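PDB 3I1A: spectinomycin phosphotransferase from Legionella pneumophila, which probably transfers a phosphate group from a bound nucleotide to the antibiotic spectinomycin, acting as a resistance enzyme of the aminoglycoside phosphotransferase family. Local coordinates for residues 237-242 with 267-272; 141-146 with 204-209; 22-27 with 43-48. One frame throughout, in Å; residues are numbered along the deposited sequence.

Contact 3 comes first along the chain, then contact 2, and contact 1 opens after contact 2 has closed. Contacts 1 and 2 are neighbours, their centres 12 Å apart: strand 235-237 runs between strands 142-143 and 207-209, whose flanks meet in contact 2, and leads through Pro-238 and Lys-239 to helix 240-243 of contact 1. A probable hydrogen bond from Val-207 N to Ala-237 O (2.8 Å) joins the two. Contact 3 lies across the molecule, its centre 41 to 42 Å from theirs, where edge strand 25-29 of the five-stranded antiparallel sheet pairs with the end of strand 38-43. This division matches a kinase-like phosphotransferase: a sheet-rich N-terminal lobe contributing to the nucleotide site, and a largely helical C-terminal lobe.

Contact 1 of 3, residues 237-242 with 267-272; sequences APKERD and YGEINV
Lys-239 reaches over to Asn-271 and makes the polar link between the two segments, its NZ giving a hydrogen bond to Asn-271 O at 3.0 Å. The ammonium lies in the carbonyl plane, with a C=O...N angle of 152°. NZ also forms a salt bridge to Glu-240 OE2 (2.9 Å), so the lysine charge is shared between a carboxylate and a peptide oxygen. The chain is extended as far as CE and bends only at its last torsion (chi4 -61°), which turns NZ to these acceptors. Glu-240 OE2 accepts a second bond from Asp-273 N.

Van der Waals contact accompanies this polar end. The long lysine chain passes Tyr-267, CD lying 3.6 Å from the phenol OH, while Glu-240 CG slides past Val-272 CG1 at 3.8 Å, carbon against carbon. The loop braces itself as well: Glu-269 OE2 accepts from both Asn-271 N (2.9 Å) and Asn-271 ND2 (3.1 Å).

Gly-268, with positive phi, suits the turn that ends helix 257-267. Tyr-267 OH bonds His-129 of helix 115-129, and Glu-240 packs on Ile-276. The contact thus ties helix 240-243 to the link between helices 257-267 and 274-297, beside strand 207-209.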
loop_
_atom_site.group_PDB
_atom_site.type_symbol
_atom_site.label_atom_id
_atom_site.label_comp_id
_atom_site.label_asym_id
_atom_site.label_seq_id
_atom_site.Cartn_x
_atom_site.Cartn_y
_atom_site.Cartn_z
ATOM N N ALA A 237 9.596 10.321 3.735
ATOM C CA ALA A 237 10.672 9.409 4.040
ATOM C C ALA A 237 11.656 9.494 2.873
ATOM O O ALA A 237 11.391 10.185 1.888
ATOM C CB ALA A 237 10.081 7.989 4.134
ATOM N N PRO A 238 12.820 8.847 3.000
ATOM C CA PRO A 238 13.815 8.844 1.923
ATOM C C PRO A 238 13.133 8.191 0.720
ATOM O O PRO A 238 12.314 7.285 0.892
ATOM C CB PRO A 238 14.913 7.936 2.471
ATOM C CG PRO A 238 14.839 8.193 3.953
ATOM C CD PRO A 238 13.332 8.155 4.193
ATOM N N LYS A 239 13.487 8.633 -0.484
ATOM C CA LYS A 239 12.889 8.111 -1.705
ATOM C C LYS A 239 12.981 6.598 -1.807
ATOM O O LYS A 239 12.150 5.975 -2.478
ATOM C CB LYS A 239 13.561 8.741 -2.938
ATOM C CG LYS A 239 15.063 8.428 -3.105
ATOM C CD LYS A 239 15.597 9.082 -4.397
ATOM C CE LYS A 239 17.045 8.656 -4.709
ATOM N NZ LYS A 239 18.038 9.032 -3.658
ATOM N N GLU A 240 13.990 6.013 -1.157
ATOM C CA GLU A 240 14.180 4.575 -1.200
ATOM C C GLU A 240 13.001 3.792 -0.598
ATOM O O GLU A 240 12.837 2.602 -0.874
ATOM C CB GLU A 240 15.520 4.213 -0.529
ATOM C CG GLU A 240 16.774 4.655 -1.341
ATOM C CD GLU A 240 17.065 6.155 -1.318
ATOM O OE1 GLU A 240 16.523 6.897 -0.463
ATOM O OE2 GLU A 240 17.867 6.599 -2.164
ATOM N N ARG A 241 12.182 4.464 0.206
ATOM C CA ARG A 241 10.969 3.855 0.774
ATOM C C ARG A 241 10.107 3.325 -0.384
ATOM O O ARG A 241 9.441 2.275 -0.269
ATOM C CB ARG A 241 10.188 4.916 1.530
ATOM C CG ARG A 241 8.731 4.575 1.813
ATOM C CD ARG A 241 8.597 3.557 2.927
ATOM N NE ARG A 241 8.743 2.194 2.413
ATOM C CZ ARG A 241 8.528 1.121 3.155
ATOM N NH1 ARG A 241 8.159 1.264 4.428
ATOM N NH2 ARG A 241 8.696 -0.093 2.631
ATOM N N ASP A 242 10.072 4.078 -1.481
ATOM C CA ASP A 242 9.330 3.640 -2.653
ATOM C C ASP A 242 10.210 2.895 -3.668
ATOM O O ASP A 242 9.777 1.907 -4.288
ATOM C CB ASP A 242 8.667 4.832 -3.377
ATOM C CG ASP A 242 7.476 5.382 -2.627
ATOM O OD1 ASP A 242 6.967 4.697 -1.714
ATOM O OD2 ASP A 242 7.029 6.492 -2.975
ATOM N N TYR A 267 12.445 7.375 -14.350
ATOM C CA TYR A 267 12.661 8.068 -13.081
ATOM C C TYR A 267 13.823 9.077 -13.187
ATOM O O TYR A 267 13.791 10.150 -12.574
ATOM C CB TYR A 267 12.947 7.018 -12.009
ATOM C CG TYR A 267 12.902 7.546 -10.592
ATOM C CD1 TYR A 267 11.685 7.793 -9.955
ATOM C CD2 TYR A 267 14.081 7.808 -9.898
ATOM C CE1 TYR A 267 11.652 8.308 -8.637
ATOM C CE2 TYR A 267 14.062 8.311 -8.600
ATOM C CZ TYR A 267 12.846 8.566 -7.980
ATOM O OH TYR A 267 12.847 9.133 -6.719
ATOM N N GLY A 268 14.836 8.713 -13.960
ATOM C CA GLY A 268 15.974 9.595 -14.180
ATOM C C GLY A 268 17.067 9.626 -13.145
ATOM O O GLY A 268 18.242 9.511 -13.478
ATOM N N GLU A 269 16.687 9.793 -11.882
ATOM C CA GLU A 269 17.648 9.855 -10.790
ATOM C C GLU A 269 18.208 8.478 -10.455
ATOM O O GLU A 269 17.503 7.624 -9.911
ATOM C CB GLU A 269 16.988 10.457 -9.545
ATOM C CG GLU A 269 17.954 10.585 -8.381
ATOM C CD GLU A 269 19.179 11.373 -8.777
ATOM O OE1 GLU A 269 19.064 12.605 -8.947
ATOM O OE2 GLU A 269 20.247 10.759 -8.950
ATOM N N ILE A 270 19.479 8.260 -10.774
ATOM C CA ILE A 270 20.095 6.965 -10.503
ATOM C C ILE A 270 20.959 6.916 -9.260
ATOM O O ILE A 270 21.570 5.878 -8.972
ATOM C CB ILE A 270 20.929 6.470 -11.706
ATOM C CG1 ILE A 270 21.807 7.601 -12.244
ATOM C CG2 ILE A 270 20.002 5.907 -12.764
ATOM C CD1 ILE A 270 22.852 7.135 -13.221
ATOM N N ASN A 271 21.050 8.025 -8.526
ATOM C CA ASN A 271 21.826 8.001 -7.288
ATOM C C ASN A 271 20.896 7.568 -6.179
ATOM O O ASN A 271 20.213 8.376 -5.551
ATOM C CB ASN A 271 22.441 9.362 -6.983
ATOM C CG ASN A 271 23.544 9.708 -7.965
ATOM O OD1 ASN A 271 24.581 9.046 -7.998
ATOM N ND2 ASN A 271 23.313 10.721 -8.792
ATOM N N VAL A 272 20.908 6.262 -5.950
ATOM C CA VAL A 272 20.056 5.626 -4.968
ATOM C C VAL A 272 20.920 5.141 -3.828
ATOM O O VAL A 272 21.942 4.487 -4.042
ATOM C CB VAL A 272 19.282 4.462 -5.652
ATOM C CG1 VAL A 272 18.343 3.759 -4.662
ATOM C CG2 VAL A 272 18.477 5.021 -6.829
#

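Contact 2 of 3, residues 141-146 with 204-209; sequences LRKEIY and DKYVLC
Glu-144 and Tyr-206 have CA atoms 8.4 Å apart, and the backbones of 141-146 and 206-208 run 136° from each other, too far apart to pair directly because strand 235-237 lies between them. The gap is spanned by side chains. Tyr-206 suits this role: its long, flat ring carries a hydroxyl to the far backbone, where OH donates to Glu-144 O at 2.9 Å, coming from above the carbonyl plane (41° out of it). The tyrosine ring crosses the Glu-144 side chain at about a right angle, and OH rests 3.7 Å from Glu-144 CB.

Tyr-146 and Tyr-206 meet tip to tip, with Tyr-146 CE2 3.7 Å from Tyr-206 OH. Glu-144 CG, anti to the backbone N (chi1 177°), lies over the rim of one face of the Tyr-146 ring, and the bend at chi2 turns the carboxylate end so that OE2, through its anti lone pair, takes Tyr-146 N at 2.9 Å. OE1 is bonded by Tyr-280 OH.

At the other end Leu-141 CD1 touches Leu-208 CD1 at 4.1 Å, the branched chains crossing at about a right angle against Ile-65 of helix 61-71. Backbone bonds of Glu-144 with Leu-236 and of Val-207 with Ala-237 complete a small mixed three-stranded sheet, with 142-143 and 207-209 as its outer strands, set in the C-terminal lobe of this kinase-like fold.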
loop_
_atom_site.group_PDB
_atom_site.type_symbol
_atom_site.label_atom_id
_atom_site.label_comp_id
_atom_site.label_asym_id
_atom_site.label_seq_id
_atom_site.Cartn_x
_atom_site.Cartn_y
_atom_site.Cartn_z
ATOM N N LEU A 141 1.532 14.465 7.703
ATOM C CA LEU A 141 2.145 13.223 7.229
ATOM C C LEU A 141 2.995 12.534 8.282
ATOM O O LEU A 141 3.710 13.191 9.042
ATOM C CB LEU A 141 3.031 13.521 5.996
ATOM C CG LEU A 141 2.235 13.822 4.729
ATOM C CD1 LEU A 141 3.144 14.504 3.692
ATOM C CD2 LEU A 141 1.644 12.505 4.204
ATOM N N ARG A 142 2.908 11.211 8.332
ATOM C CA ARG A 142 3.732 10.462 9.247
ATOM C C ARG A 142 5.156 10.542 8.688
ATOM O O ARG A 142 5.362 10.622 7.461
ATOM C CB ARG A 142 3.251 9.016 9.330
ATOM C CG ARG A 142 3.255 8.270 8.027
ATOM C CD ARG A 142 2.298 7.110 8.112
ATOM N NE ARG A 142 2.367 6.299 6.902
ATOM C CZ ARG A 142 3.214 5.295 6.737
ATOM N NH1 ARG A 142 4.062 4.979 7.710
ATOM N NH2 ARG A 142 3.202 4.593 5.612
ATOM N N LYS A 143 6.126 10.562 9.596
ATOM C CA LYS A 143 7.528 10.649 9.224
ATOM C C LYS A 143 8.248 9.329 9.473
ATOM O O LYS A 143 7.940 8.615 10.431
ATOM C CB LYS A 143 8.213 11.751 10.049
ATOM C CG LYS A 143 8.444 13.100 9.348
ATOM C CD LYS A 143 7.176 13.843 9.015
ATOM C CE LYS A 143 6.478 14.368 10.259
ATOM N NZ LYS A 143 5.306 15.182 9.858
ATOM N N GLU A 144 9.205 8.997 8.609
ATOM C CA GLU A 144 9.989 7.786 8.829
ATOM C C GLU A 144 10.816 8.034 10.092
ATOM O O GLU A 144 11.531 9.043 10.184
ATOM C CB GLU A 144 10.953 7.538 7.667
ATOM C CG GLU A 144 11.871 6.329 7.831
ATOM C CD GLU A 144 11.073 5.052 8.030
ATOM O OE1 GLU A 144 10.447 4.628 7.038
ATOM O OE2 GLU A 144 11.054 4.510 9.167
ATOM N N ILE A 145 10.702 7.138 11.068
ATOM C CA ILE A 145 11.509 7.260 12.294
ATOM C C ILE A 145 12.328 6.000 12.605
ATOM O O ILE A 145 12.910 5.885 13.693
ATOM C CB ILE A 145 10.652 7.637 13.532
ATOM C CG1 ILE A 145 9.596 6.578 13.815
ATOM C CG2 ILE A 145 9.999 8.995 13.299
ATOM C CD1 ILE A 145 8.817 6.870 15.108
ATOM N N TYR A 146 12.380 5.076 11.645
ATOM C CA TYR A 146 13.126 3.831 11.771
ATOM C C TYR A 146 12.755 3.059 13.026
ATOM O O TYR A 146 13.612 2.512 13.719
ATOM C CB TYR A 146 14.623 4.144 11.729
ATOM C CG TYR A 146 15.019 4.766 10.403
ATOM C CD1 TYR A 146 15.155 3.978 9.269
ATOM C CD2 TYR A 146 15.174 6.148 10.262
ATOM C CE1 TYR A 146 15.422 4.539 8.025
ATOM C CE2 TYR A 146 15.452 6.723 9.001
ATOM C CZ TYR A 146 15.570 5.896 7.893
ATOM O OH TYR A 146 15.846 6.417 6.643
ATOM N N ASP A 204 15.804 16.660 5.701
ATOM C CA ASP A 204 15.900 17.516 4.518
ATOM C C ASP A 204 15.870 16.701 3.234
ATOM O O ASP A 204 15.624 17.248 2.161
ATOM C CB ASP A 204 17.185 18.359 4.555
ATOM C CG ASP A 204 17.015 19.659 5.337
ATOM O OD1 ASP A 204 16.454 19.624 6.453
ATOM O OD2 ASP A 204 17.451 20.721 4.836
ATOM N N LYS A 205 16.126 15.405 3.343
ATOM C CA LYS A 205 16.112 14.539 2.168
ATOM C C LYS A 205 14.847 13.673 2.100
ATOM O O LYS A 205 14.755 12.773 1.274
ATOM C CB LYS A 205 17.358 13.641 2.140
ATOM C CG LYS A 205 18.668 14.397 1.915
ATOM C CD LYS A 205 19.887 13.448 1.915
ATOM C CE LYS A 205 19.968 12.623 3.204
ATOM N NZ LYS A 205 21.331 12.655 3.850
ATOM N N TYR A 206 13.893 13.909 2.994
ATOM C CA TYR A 206 12.653 13.149 2.944
ATOM C C TYR A 206 11.792 13.708 1.816
ATOM O O TYR A 206 11.849 14.910 1.512
ATOM C CB TYR A 206 11.897 13.269 4.266
ATOM C CG TYR A 206 12.389 12.352 5.388
ATOM C CD1 TYR A 206 13.647 11.759 5.346
ATOM C CD2 TYR A 206 11.586 12.109 6.498
ATOM C CE1 TYR A 206 14.087 10.942 6.383
ATOM C CE2 TYR A 206 12.024 11.294 7.547
ATOM C CZ TYR A 206 13.271 10.715 7.478
ATOM O OH TYR A 206 13.683 9.891 8.505
ATOM N N VAL A 207 10.996 12.849 1.188
ATOM C CA VAL A 207 10.126 13.281 0.103
ATOM C C VAL A 207 8.775 12.611 0.319
ATOM O O VAL A 207 8.649 11.714 1.156
ATOM C CB VAL A 207 10.673 12.844 -1.291
ATOM C CG1 VAL A 207 12.025 13.495 -1.557
ATOM C CG2 VAL A 207 10.749 11.322 -1.374
ATOM N N LEU A 208 7.767 13.056 -0.414
ATOM C CA LEU A 208 6.443 12.458 -0.307
ATOM C C LEU A 208 6.547 11.070 -0.947
ATOM O O LEU A 208 6.912 10.952 -2.129
ATOM C CB LEU A 208 5.432 13.318 -1.058
ATOM C CG LEU A 208 4.026 12.738 -1.250
ATOM C CD1 LEU A 208 3.362 12.524 0.138
ATOM C CD2 LEU A 208 3.209 13.725 -2.118
ATOM N N CYS A 209 6.217 10.035 -0.174
ATOM C CA CYS A 209 6.290 8.638 -0.613
ATOM C C CYS A 209 4.960 7.942 -0.526
ATOM O O CYS A 209 4.167 8.225 0.362
ATOM C CB CYS A 209 7.256 7.831 0.260
ATOM S SG CYS A 209 8.971 8.257 0.029
#

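Contact 3 of 3, residues 22-27 with 43-48; sequences DIHTAQ and DSESKS
His-24 sets one face of its imidazole on Asp-43 O, which lies 3.3 Å above the plane and over the ring centre, while the same oxygen accepts a hydrogen bond from His-24 N (2.9 Å, 161°). CG stands between the backbone N and the carbonyl carbon (chi1 55°), bringing the ring back over the neighbouring strand, and chi2 (66°) turns its face to the oxygen. At its edge, near the ring plane, stand Glu-45 N and CA, with Glu-45 N 3.2 Å from His-24 CD2, a contact and not a hydrogen bond.

Asp-43 N bonds Thr-25 O at 2.9 Å, making Thr-25 and Asp-43 an antiparallel hydrogen-bonded pair. His-24 and Thr-25 thus both stand opposite Asp-43, an arrangement consistent with a classic beta bulge, near the edge strand 25-29. Ile-23 is buried, as suits its branched apolar chain: CG2 lies 3.3 Å from Asp-43 O, and the side chain packs on Ala-42 and Tyr-49.

Asp-43 O is therefore surrounded by a peptide N-H, an aromatic face and a methyl group. Its partial negative charge might polarise the imidazole, but any such effect would be modest, since His-24 is exposed and the carboxylates of Asp-43 and Glu-45 do not touch its ring.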
loop_
_atom_site.group_PDB
_atom_site.type_symbol
_atom_site.label_atom_id
_atom_site.label_comp_id
_atom_site.label_asym_id
_atom_site.label_seq_id
_atom_site.Cartn_x
_atom_site.Cartn_y
_atom_site.Cartn_z
ATOM N N ASP A 22 -27.616 11.960 -11.714
ATOM C CA ASP A 22 -28.861 11.208 -11.553
ATOM C C ASP A 22 -28.552 9.717 -11.537
ATOM O O ASP A 22 -28.117 9.139 -12.537
ATOM C CB ASP A 22 -29.859 11.508 -12.682
ATOM C CG ASP A 22 -30.656 12.773 -12.440
ATOM O OD1 ASP A 22 -31.143 12.984 -11.309
ATOM O OD2 ASP A 22 -30.813 13.556 -13.394
ATOM N N ILE A 23 -28.773 9.105 -10.382
ATOM C CA ILE A 23 -28.528 7.691 -10.180
ATOM C C ILE A 23 -29.890 7.020 -10.139
ATOM O O ILE A 23 -30.824 7.525 -9.505
ATOM C CB ILE A 23 -27.782 7.440 -8.838
ATOM C CG1 ILE A 23 -26.388 8.067 -8.899
ATOM C CG2 ILE A 23 -27.680 5.943 -8.553
ATOM C CD1 ILE A 23 -25.531 7.525 -10.004
ATOM N N HIS A 24 -30.006 5.889 -10.819
ATOM C CA HIS A 24 -31.280 5.186 -10.866
ATOM C C HIS A 24 -31.253 3.947 -9.992
ATOM O O HIS A 24 -32.287 3.361 -9.711
ATOM C CB HIS A 24 -31.616 4.815 -12.322
ATOM C CG HIS A 24 -30.544 4.030 -13.017
ATOM N ND1 HIS A 24 -30.193 2.748 -12.642
ATOM C CD2 HIS A 24 -29.739 4.348 -14.061
ATOM C CE1 HIS A 24 -29.219 2.313 -13.424
ATOM N NE2 HIS A 24 -28.925 3.264 -14.293
ATOM N N THR A 25 -30.068 3.562 -9.540
ATOM C CA THR A 25 -29.951 2.390 -8.690
ATOM C C THR A 25 -28.662 2.436 -7.875
ATOM O O THR A 25 -27.585 2.709 -8.407
ATOM C CB THR A 25 -29.995 1.087 -9.539
ATOM O OG1 THR A 25 -30.205 -0.042 -8.681
ATOM C CG2 THR A 25 -28.702 0.905 -10.309
ATOM N N ALA A 26 -28.787 2.176 -6.578
ATOM C CA ALA A 26 -27.645 2.184 -5.669
ATOM C C ALA A 26 -27.699 0.942 -4.789
ATOM O O ALA A 26 -28.755 0.565 -4.294
ATOM C CB ALA A 26 -27.659 3.438 -4.808
ATOM N N GLN A 27 -26.552 0.312 -4.584
ATOM C CA GLN A 27 -26.509 -0.903 -3.797
ATOM C C GLN A 27 -25.265 -0.974 -2.913
ATOM O O GLN A 27 -24.161 -0.652 -3.354
ATOM C CB GLN A 27 -26.558 -2.097 -4.757
ATOM C CG GLN A 27 -26.568 -3.453 -4.104
ATOM C CD GLN A 27 -26.657 -4.568 -5.128
ATOM O OE1 GLN A 27 -27.585 -4.607 -5.943
ATOM N NE2 GLN A 27 -25.696 -5.486 -5.090
ATOM N N ASP A 43 -25.381 3.566 -10.024
ATOM C CA ASP A 43 -25.375 3.671 -11.483
ATOM C C ASP A 43 -26.257 4.753 -12.086
ATOM O O ASP A 43 -27.414 4.919 -11.687
ATOM C CB ASP A 43 -25.797 2.329 -12.085
ATOM C CG ASP A 43 -24.988 1.175 -11.551
ATOM O OD1 ASP A 43 -23.775 1.123 -11.827
ATOM O OD2 ASP A 43 -25.569 0.325 -10.849
ATOM N N SER A 44 -25.690 5.486 -13.047
ATOM C CA SER A 44 -26.415 6.519 -13.777
ATOM C C SER A 44 -26.754 5.837 -15.088
ATOM O O SER A 44 -26.032 4.930 -15.519
ATOM C CB SER A 44 -25.528 7.731 -14.074
ATOM O OG SER A 44 -24.618 7.461 -15.132
ATOM N N GLU A 45 -27.843 6.251 -15.725
ATOM C CA GLU A 45 -28.231 5.648 -16.999
ATOM C C GLU A 45 -27.068 5.723 -17.987
ATOM O O GLU A 45 -27.040 5.004 -18.983
ATOM C CB GLU A 45 -29.462 6.368 -17.571
ATOM C CG GLU A 45 -30.694 6.241 -16.684
ATOM C CD GLU A 45 -31.923 6.931 -17.244
ATOM O OE1 GLU A 45 -32.254 6.700 -18.426
ATOM O OE2 GLU A 45 -32.571 7.697 -16.495
ATOM N N SER A 46 -26.095 6.576 -17.676
ATOM C CA SER A 46 -24.932 6.795 -18.524
ATOM C C SER A 46 -23.669 6.088 -18.047
ATOM O O SER A 46 -22.856 5.656 -18.867
ATOM C CB SER A 46 -24.645 8.299 -18.616
ATOM O OG SER A 46 -25.847 9.057 -18.702
ATOM N N LYS A 47 -23.492 5.978 -16.729
ATOM C CA LYS A 47 -22.296 5.341 -16.173
ATOM C C LYS A 47 -22.551 4.598 -14.854
ATOM O O LYS A 47 -23.687 4.432 -14.426
ATOM C CB LYS A 47 -21.208 6.398 -15.933
ATOM C CG LYS A 47 -20.893 7.279 -17.133
ATOM C CD LYS A 47 -20.032 8.467 -16.728
ATOM C CE LYS A 47 -19.794 9.399 -17.902
ATOM N NZ LYS A 47 -18.990 10.605 -17.529
ATOM N N SER A 48 -21.469 4.152 -14.224
ATOM C CA SER A 48 -21.543 3.453 -12.947
ATOM C C SER A 48 -20.566 4.135 -12.000
ATOM O O SER A 48 -19.462 4.502 -12.404
ATOM C CB SER A 48 -21.161 1.984 -13.120
ATOM O OG SER A 48 -21.379 1.272 -11.915
#